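PDB 3QR3: endoglucanase EG-II from Hypocrea jecorina, which hydrolyses internal beta-1,4-glucosidic bonds of cellulose, as an endoglucanase of glycosyl hydrolase family 5. Local coordinates for residues 159-171 and 200-214. Numbering follows the deposited sequence.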
ATOM      1  N   ALA A 159     -13.885  11.936   0.212  1.00 16.63           N
ATOM      2  CA  ALA A 159     -14.469  11.076   1.247  1.00 18.04           C
ATOM      3  C   ALA A 159     -15.778  10.421   0.802  1.00 20.10           C
ATOM      4  O   ALA A 159     -16.047   9.269   1.138  1.00 20.60           O
ATOM      5  CB  ALA A 159     -14.696  11.865   2.547  1.00 20.28           C
ATOM      6  N   ALA A 160     -16.602  11.166   0.065  1.00 20.68           N
ATOM      7  CA  ALA A 160     -17.829  10.619  -0.507  1.00 16.39           C
ATOM      8  C   ALA A 160     -17.505   9.499  -1.492  1.00 17.01           C
ATOM      9  O   ALA A 160     -18.131   8.436  -1.470  1.00 19.80           O
ATOM     10  CB  ALA A 160     -18.638  11.723  -1.199  1.00 15.14           C
ATOM     11  N   THR A 161     -16.522   9.747  -2.355  1.00 19.57           N
ATOM     12  CA  THR A 161     -16.055   8.739  -3.310  1.00 18.80           C
ATOM     13  C   THR A 161     -15.611   7.496  -2.555  1.00 15.35           C
ATOM     14  O   THR A 161     -16.002   6.363  -2.890  1.00 16.13           O
ATOM     15  CB  THR A 161     -14.893   9.291  -4.171  1.00 21.62           C
ATOM     16  OG1 THR A 161     -15.370  10.393  -4.952  1.00 18.74           O
ATOM     17  CG2 THR A 161     -14.302   8.207  -5.102  1.00 15.40           C
ATOM     18  N   VAL A 162     -14.797   7.705  -1.525  1.00 14.59           N
ATOM     19  CA  VAL A 162     -14.318   6.588  -0.718  1.00 13.82           C
ATOM     20  C   VAL A 162     -15.485   5.806  -0.111  1.00 17.26           C
ATOM     21  O   VAL A 162     -15.473   4.572  -0.100  1.00 12.47           O
ATOM     22  CB  VAL A 162     -13.304   7.040   0.372  1.00 17.79           C
ATOM     23  CG1 VAL A 162     -12.974   5.885   1.327  1.00 15.76           C
ATOM     24  CG2 VAL A 162     -12.014   7.583  -0.275  1.00 13.34           C
ATOM     25  N   GLN A 163     -16.495   6.522   0.390  1.00 17.61           N
ATOM     26  CA  GLN A 163     -17.691   5.875   0.939  1.00 14.62           C
ATOM     27  C   GLN A 163     -18.400   5.010  -0.111  1.00 17.55           C
ATOM     28  O   GLN A 163     -18.816   3.884   0.170  1.00 15.94           O
ATOM     29  CB  GLN A 163     -18.663   6.920   1.508  1.00 15.32           C
ATOM     30  CG  GLN A 163     -19.991   6.345   1.995  1.00 15.49           C
ATOM     31  CD  GLN A 163     -19.829   5.428   3.207  1.00 21.33           C
ATOM     32  OE1 GLN A 163     -19.746   5.890   4.347  1.00 15.85           O
ATOM     33  NE2 GLN A 163     -19.788   4.117   2.957  1.00 19.90           N
ATOM     34  N   GLU A 164     -18.547   5.535  -1.324  1.00 14.46           N
ATOM     35  CA  GLU A 164     -19.159   4.763  -2.402  1.00 21.47           C
ATOM     36  C   GLU A 164     -18.353   3.480  -2.690  1.00 17.81           C
ATOM     37  O   GLU A 164     -18.912   2.421  -2.964  1.00 16.95           O
ATOM     38  CB  GLU A 164     -19.284   5.609  -3.678  1.00 21.65           C
ATOM     39  CG  GLU A 164     -20.361   6.710  -3.634  1.00 27.00           C
ATOM     40  CD  GLU A 164     -20.763   7.169  -5.036  1.00 51.10           C
ATOM     41  OE1 GLU A 164     -20.673   6.346  -5.981  1.00 50.91           O
ATOM     42  OE2 GLU A 164     -21.169   8.343  -5.197  1.00 52.79           O
ATOM     43  N   VAL A 165     -17.036   3.574  -2.636  1.00 15.28           N
ATOM     44  CA  VAL A 165     -16.205   2.383  -2.843  1.00 16.23           C
ATOM     45  C   VAL A 165     -16.405   1.355  -1.727  1.00 15.56           C
ATOM     46  O   VAL A 165     -16.646   0.177  -1.989  1.00 16.81           O
ATOM     47  CB  VAL A 165     -14.718   2.746  -2.980  1.00 17.40           C
ATOM     48  CG1 VAL A 165     -13.846   1.487  -2.991  1.00 17.78           C
ATOM     49  CG2 VAL A 165     -14.507   3.547  -4.260  1.00 13.15           C
ATOM     50  N   VAL A 166     -16.326   1.798  -0.478  1.00 16.14           N
ATOM     51  CA  VAL A 166     -16.572   0.880   0.639  1.00 19.66           C
ATOM     52  C   VAL A 166     -17.934   0.186   0.503  1.00 19.22           C
ATOM     53  O   VAL A 166     -18.057  -1.025   0.700  1.00 19.35           O
ATOM     54  CB  VAL A 166     -16.473   1.586   2.001  1.00 20.12           C
ATOM     55  CG1 VAL A 166     -17.052   0.694   3.104  1.00 14.72           C
ATOM     56  CG2 VAL A 166     -15.016   1.944   2.303  1.00 16.62           C
ATOM     57  N   THR A 167     -18.956   0.947   0.139  1.00 18.44           N
ATOM     58  CA  THR A 167     -20.278   0.359  -0.042  1.00 24.86           C
ATOM     59  C   THR A 167     -20.258  -0.689  -1.147  1.00 17.70           C
ATOM     60  O   THR A 167     -20.841  -1.765  -1.007  1.00 19.28           O
ATOM     61  CB  THR A 167     -21.331   1.430  -0.350  1.00 24.38           C
ATOM     62  OG1 THR A 167     -21.303   2.420   0.682  1.00 18.59           O
ATOM     63  CG2 THR A 167     -22.733   0.809  -0.434  1.00 23.12           C
ATOM     64  N   ALA A 168     -19.568  -0.384  -2.241  1.00 19.60           N
ATOM     65  CA  ALA A 168     -19.495  -1.327  -3.354  1.00 25.79           C
ATOM     66  C   ALA A 168     -18.780  -2.611  -2.952  1.00 21.55           C
ATOM     67  O   ALA A 168     -19.187  -3.710  -3.337  1.00 20.17           O
ATOM     68  CB  ALA A 168     -18.818  -0.694  -4.555  1.00 20.17           C
ATOM     69  N   ILE A 169     -17.712  -2.470  -2.178  1.00 16.72           N
ATOM     70  CA  ILE A 169     -16.909  -3.625  -1.805  1.00 19.15           C
ATOM     71  C   ILE A 169     -17.730  -4.560  -0.913  1.00 19.34           C
ATOM     72  O   ILE A 169     -17.733  -5.769  -1.109  1.00 21.47           O
ATOM     73  CB  ILE A 169     -15.629  -3.188  -1.072  1.00 17.56           C
ATOM     74  CG1 ILE A 169     -14.699  -2.445  -2.038  1.00 20.38           C
ATOM     75  CG2 ILE A 169     -14.941  -4.382  -0.430  1.00 16.79           C
ATOM     76  CD1 ILE A 169     -13.446  -1.908  -1.390  1.00 16.49           C
ATOM     77  N   ARG A 170     -18.432  -3.985   0.056  1.00 16.84           N
ATOM     78  CA  ARG A 170     -19.246  -4.765   0.983  1.00 20.97           C
ATOM     79  C   ARG A 170     -20.443  -5.419   0.280  1.00 22.79           C
ATOM     80  O   ARG A 170     -20.744  -6.591   0.516  1.00 21.84           O
ATOM     81  CB  ARG A 170     -19.725  -3.889   2.149  1.00 19.29           C
ATOM     82  CG  ARG A 170     -18.614  -3.345   3.056  1.00 17.77           C
ATOM     83  CD  ARG A 170     -17.700  -4.448   3.602  1.00 18.68           C
ATOM     84  NE  ARG A 170     -16.779  -3.929   4.616  1.00 19.99           N
ATOM     85  CZ  ARG A 170     -15.608  -4.475   4.938  1.00 21.84           C
ATOM     86  NH1 ARG A 170     -15.169  -5.564   4.320  1.00 20.50           N
ATOM     87  NH2 ARG A 170     -14.862  -3.917   5.874  1.00 20.98           N
ATOM     88  N   ASN A 171     -21.124  -4.649  -0.570  1.00 19.16           N
ATOM     89  CA  ASN A 171     -22.264  -5.155  -1.329  1.00 25.70           C
ATOM     90  C   ASN A 171     -21.896  -6.266  -2.309  1.00 25.76           C
ATOM     91  O   ASN A 171     -22.752  -7.056  -2.697  1.00 21.97           O
ATOM     92  CB  ASN A 171     -22.961  -4.019  -2.090  1.00 23.63           C
ATOM     93  CG  ASN A 171     -23.774  -3.103  -1.174  1.00 28.80           C
ATOM     94  OD1 ASN A 171     -23.951  -3.375   0.010  1.00 25.75           O
ATOM     95  ND2 ASN A 171     -24.265  -2.010  -1.731  1.00 36.29           N
ATOM     96  N   ALA A 200     -12.963  13.886   7.765  1.00 19.70           N
ATOM     97  CA  ALA A 200     -13.823  13.505   6.649  1.00 16.29           C
ATOM     98  C   ALA A 200     -13.937  11.979   6.522  1.00 19.26           C
ATOM     99  O   ALA A 200     -15.030  11.439   6.372  1.00 11.61           O
ATOM    100  CB  ALA A 200     -13.310  14.112   5.343  1.00 14.86           C
ATOM    101  N   LEU A 201     -12.803  11.285   6.578  1.00 17.45           N
ATOM    102  CA  LEU A 201     -12.806   9.835   6.400  1.00 15.28           C
ATOM    103  C   LEU A 201     -13.412   9.086   7.589  1.00 15.46           C
ATOM    104  O   LEU A 201     -13.858   7.943   7.452  1.00 15.10           O
ATOM    105  CB  LEU A 201     -11.395   9.329   6.111  1.00 15.99           C
ATOM    106  CG  LEU A 201     -10.842   9.804   4.770  1.00 14.79           C
ATOM    107  CD1 LEU A 201      -9.350   9.489   4.659  1.00 18.10           C
ATOM    108  CD2 LEU A 201     -11.630   9.186   3.611  1.00 17.66           C
ATOM    109  N   SER A 202     -13.417   9.722   8.758  1.00 16.02           N
ATOM    110  CA  SER A 202     -14.044   9.129   9.933  1.00 15.81           C
ATOM    111  C   SER A 202     -15.545   8.892   9.759  1.00 20.56           C
ATOM    112  O   SER A 202     -16.142   8.124  10.517  1.00 19.59           O
ATOM    113  CB  SER A 202     -13.800   9.992  11.179  1.00 16.55           C
ATOM    114  OG  SER A 202     -12.452   9.884  11.605  1.00 20.34           O
ATOM    115  N   GLN A 203     -16.152   9.547   8.770  1.00 18.83           N
ATOM    116  CA  GLN A 203     -17.599   9.453   8.557  1.00 19.47           C
ATOM    117  C   GLN A 203     -17.967   8.261   7.669  1.00 27.50           C
ATOM    118  O   GLN A 203     -19.144   7.946   7.498  1.00 23.79           O
ATOM    119  CB  GLN A 203     -18.137  10.748   7.933  1.00 17.80           C
ATOM    120  CG  GLN A 203     -17.599  12.034   8.572  1.00 19.83           C
ATOM    121  CD  GLN A 203     -17.676  12.018  10.091  1.00 23.78           C
ATOM    122  OE1 GLN A 203     -18.668  11.578  10.669  1.00 26.56           O
ATOM    123  NE2 GLN A 203     -16.620  12.505  10.747  1.00 20.28           N
ATOM    124  N   VAL A 204     -16.958   7.609   7.097  1.00 17.16           N
ATOM    125  CA  VAL A 204     -17.187   6.482   6.196  1.00 15.69           C
ATOM    126  C   VAL A 204     -17.561   5.253   7.013  1.00 17.74           C
ATOM    127  O   VAL A 204     -16.933   4.971   8.013  1.00 16.32           O
ATOM    128  CB  VAL A 204     -15.928   6.200   5.327  1.00 19.53           C
ATOM    129  CG1 VAL A 204     -16.102   4.932   4.495  1.00 16.46           C
ATOM    130  CG2 VAL A 204     -15.635   7.386   4.429  1.00 16.73           C
ATOM    131  N   THR A 205     -18.599   4.534   6.598  1.00 18.45           N
ATOM    132  CA  THR A 205     -19.034   3.363   7.335  1.00 16.50           C
ATOM    133  C   THR A 205     -19.371   2.206   6.416  1.00 13.97           C
ATOM    134  O   THR A 205     -19.625   2.404   5.242  1.00 15.89           O
ATOM    135  CB  THR A 205     -20.329   3.646   8.157  1.00 24.63           C
ATOM    136  OG1 THR A 205     -21.406   3.983   7.266  1.00 26.81           O
ATOM    137  CG2 THR A 205     -20.110   4.766   9.177  1.00 24.24           C
ATOM    138  N   ASN A 206     -19.401   1.006   6.982  1.00 15.41           N
ATOM    139  CA  ASN A 206     -19.984  -0.157   6.328  1.00 15.52           C
ATOM    140  C   ASN A 206     -21.494   0.043   6.224  1.00 21.94           C
ATOM    141  O   ASN A 206     -22.056   0.868   6.939  1.00 21.21           O
ATOM    142  CB  ASN A 206     -19.711  -1.413   7.159  1.00 14.56           C
ATOM    143  CG  ASN A 206     -18.224  -1.670   7.366  1.00 20.34           C
ATOM    144  OD1 ASN A 206     -17.738  -1.718   8.500  1.00 21.50           O
ATOM    145  ND2 ASN A 206     -17.504  -1.839   6.275  1.00 14.17           N
ATOM    146  N   PRO A 207     -22.156  -0.723   5.348  1.00 21.67           N
ATOM    147  CA  PRO A 207     -23.617  -0.650   5.207  1.00 21.65           C
ATOM    148  C   PRO A 207     -24.359  -0.735   6.538  1.00 31.27           C
ATOM    149  O   PRO A 207     -25.387  -0.068   6.693  1.00 28.04           O
ATOM    150  CB  PRO A 207     -23.936  -1.872   4.350  1.00 25.24           C
ATOM    151  CG  PRO A 207     -22.704  -2.013   3.464  1.00 19.26           C
ATOM    152  CD  PRO A 207     -21.543  -1.604   4.333  1.00 20.60           C
ATOM    153  N   ASP A 208     -23.859  -1.532   7.479  1.00 28.97           N
ATOM    154  CA  ASP A 208     -24.534  -1.687   8.771  1.00 29.12           C
ATOM    155  C   ASP A 208     -24.296  -0.511   9.719  1.00 26.02           C
ATOM    156  O   ASP A 208     -24.725  -0.543  10.866  1.00 30.68           O
ATOM    157  CB  ASP A 208     -24.152  -3.021   9.446  1.00 34.35           C
ATOM    158  CG  ASP A 208     -22.697  -3.060   9.925  1.00 36.12           C
ATOM    159  OD1 ASP A 208     -21.974  -2.052   9.775  1.00 32.30           O
ATOM    160  OD2 ASP A 208     -22.277  -4.109  10.464  1.00 35.06           O
ATOM    161  N   GLY A 209     -23.607   0.521   9.242  1.00 28.51           N
ATOM    162  CA  GLY A 209     -23.328   1.692  10.057  1.00 22.19           C
ATOM    163  C   GLY A 209     -22.068   1.634  10.914  1.00 26.66           C
ATOM    164  O   GLY A 209     -21.687   2.636  11.528  1.00 24.75           O
ATOM    165  N   SER A 210     -21.422   0.473  10.972  1.00 28.63           N
ATOM    166  CA  SER A 210     -20.184   0.317  11.748  1.00 30.35           C
ATOM    167  C   SER A 210     -18.971   0.860  10.990  1.00 21.87           C
ATOM    168  O   SER A 210     -19.061   1.153   9.797  1.00 22.42           O
ATOM    169  CB  SER A 210     -19.947  -1.156  12.103  1.00 25.23           C
ATOM    170  OG  SER A 210     -19.672  -1.930  10.939  1.00 23.26           O
ATOM    171  N   THR A 211     -17.842   0.999  11.684  1.00 22.76           N
ATOM    172  CA  THR A 211     -16.576   1.327  11.028  1.00 21.46           C
ATOM    173  C   THR A 211     -15.627   0.142  11.101  1.00 24.75           C
ATOM    174  O   THR A 211     -14.417   0.263  10.847  1.00 21.70           O
ATOM    175  CB  THR A 211     -15.892   2.568  11.634  1.00 22.72           C
ATOM    176  OG1 THR A 211     -15.609   2.335  13.017  1.00 28.99           O
ATOM    177  CG2 THR A 211     -16.771   3.809  11.489  1.00 25.95           C
ATOM    178  N   THR A 212     -16.190  -1.013  11.428  1.00 22.29           N
ATOM    179  CA  THR A 212     -15.415  -2.238  11.576  1.00 23.55           C
ATOM    180  C   THR A 212     -14.546  -2.538  10.348  1.00 18.55           C
ATOM    181  O   THR A 212     -15.027  -2.546   9.203  1.00 17.58           O
ATOM    182  CB  THR A 212     -16.339  -3.436  11.871  1.00 30.50           C
ATOM    183  OG1 THR A 212     -17.226  -3.094  12.944  1.00 25.54           O
ATOM    184  CG2 THR A 212     -15.525  -4.674  12.256  1.00 26.24           C
ATOM    185  N   ASN A 213     -13.265  -2.772  10.602  1.00 19.53           N
ATOM    186  CA  ASN A 213     -12.302  -3.153   9.567  1.00 15.06           C
ATOM    187  C   ASN A 213     -12.021  -2.085   8.513  1.00 17.19           C
ATOM    188  O   ASN A 213     -11.519  -2.376   7.421  1.00 24.67           O
ATOM    189  CB  ASN A 213     -12.714  -4.482   8.931  1.00 18.91           C
ATOM    190  CG  ASN A 213     -12.485  -5.661   9.865  1.00 24.93           C
ATOM    191  OD1 ASN A 213     -11.638  -5.600  10.762  1.00 23.87           O
ATOM    192  ND2 ASN A 213     -13.247  -6.729   9.671  1.00 32.44           N
ATOM    193  N   LEU A 214     -12.330  -0.841   8.852  1.00 17.87           N
ATOM    194  CA  LEU A 214     -12.038   0.283   7.984  1.00 17.33           C
ATOM    195  C   LEU A 214     -10.871   0.986   8.634  1.00 15.07           C
ATOM    196  O   LEU A 214     -11.007   1.589   9.697  1.00 19.12           O
ATOM    197  CB  LEU A 214     -13.251   1.216   7.857  1.00 16.98           C
ATOM    198  CG  LEU A 214     -14.538   0.597   7.308  1.00 19.75           C
ATOM    199  CD1 LEU A 214     -15.645   1.655   7.171  1.00 16.80           C
ATOM    200  CD2 LEU A 214     -14.310  -0.102   5.965  1.00 15.10           C
TER
HETATM  201  O   HOH W   1     -20.136   8.620   4.910  1.00 27.34           O
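Gln163 and Thr205 join an outer helix of the TIM barrel to the loop that leads into barrel strand 214-219. A glutamine suits this place because its amide offers a donor and an acceptor side by side, matching the N-H and C=O of one extended residue: Gln163 OE1 accepts from Thr205 N at 2.9 Å, while Gln163 NE2 donates to Thr205 O at 2.9 Å, almost straight (173°) and in the carbonyl plane. With CG anti to the backbone N (chi1 175°) and a bend at chi2, the amide swings over to the loop backbone. A water donates to Gln163 OE1 (2.8 Å) and to Gln203 O, so OE1 takes two hydrogens. A leucine in place of Gln163 would probably leave Thr205 N and O without these mates and the water without one acceptor. One turn along the helix, branched Val166 packs against the loop, its CG2 meeting Val204 CG1 and its CG1 facing Leu214 CD2 tip to tip. Small Ala159 and Ala200 permit close approach. Farther along, Arg170 NH1 is satisfied by the carbonyls of Ala174 and Gln177, while the aliphatic stem of Arg170 crosses the Pro207 ring at about a right angle, Arg170 CG lying 3.6 Å from Pro207 CD.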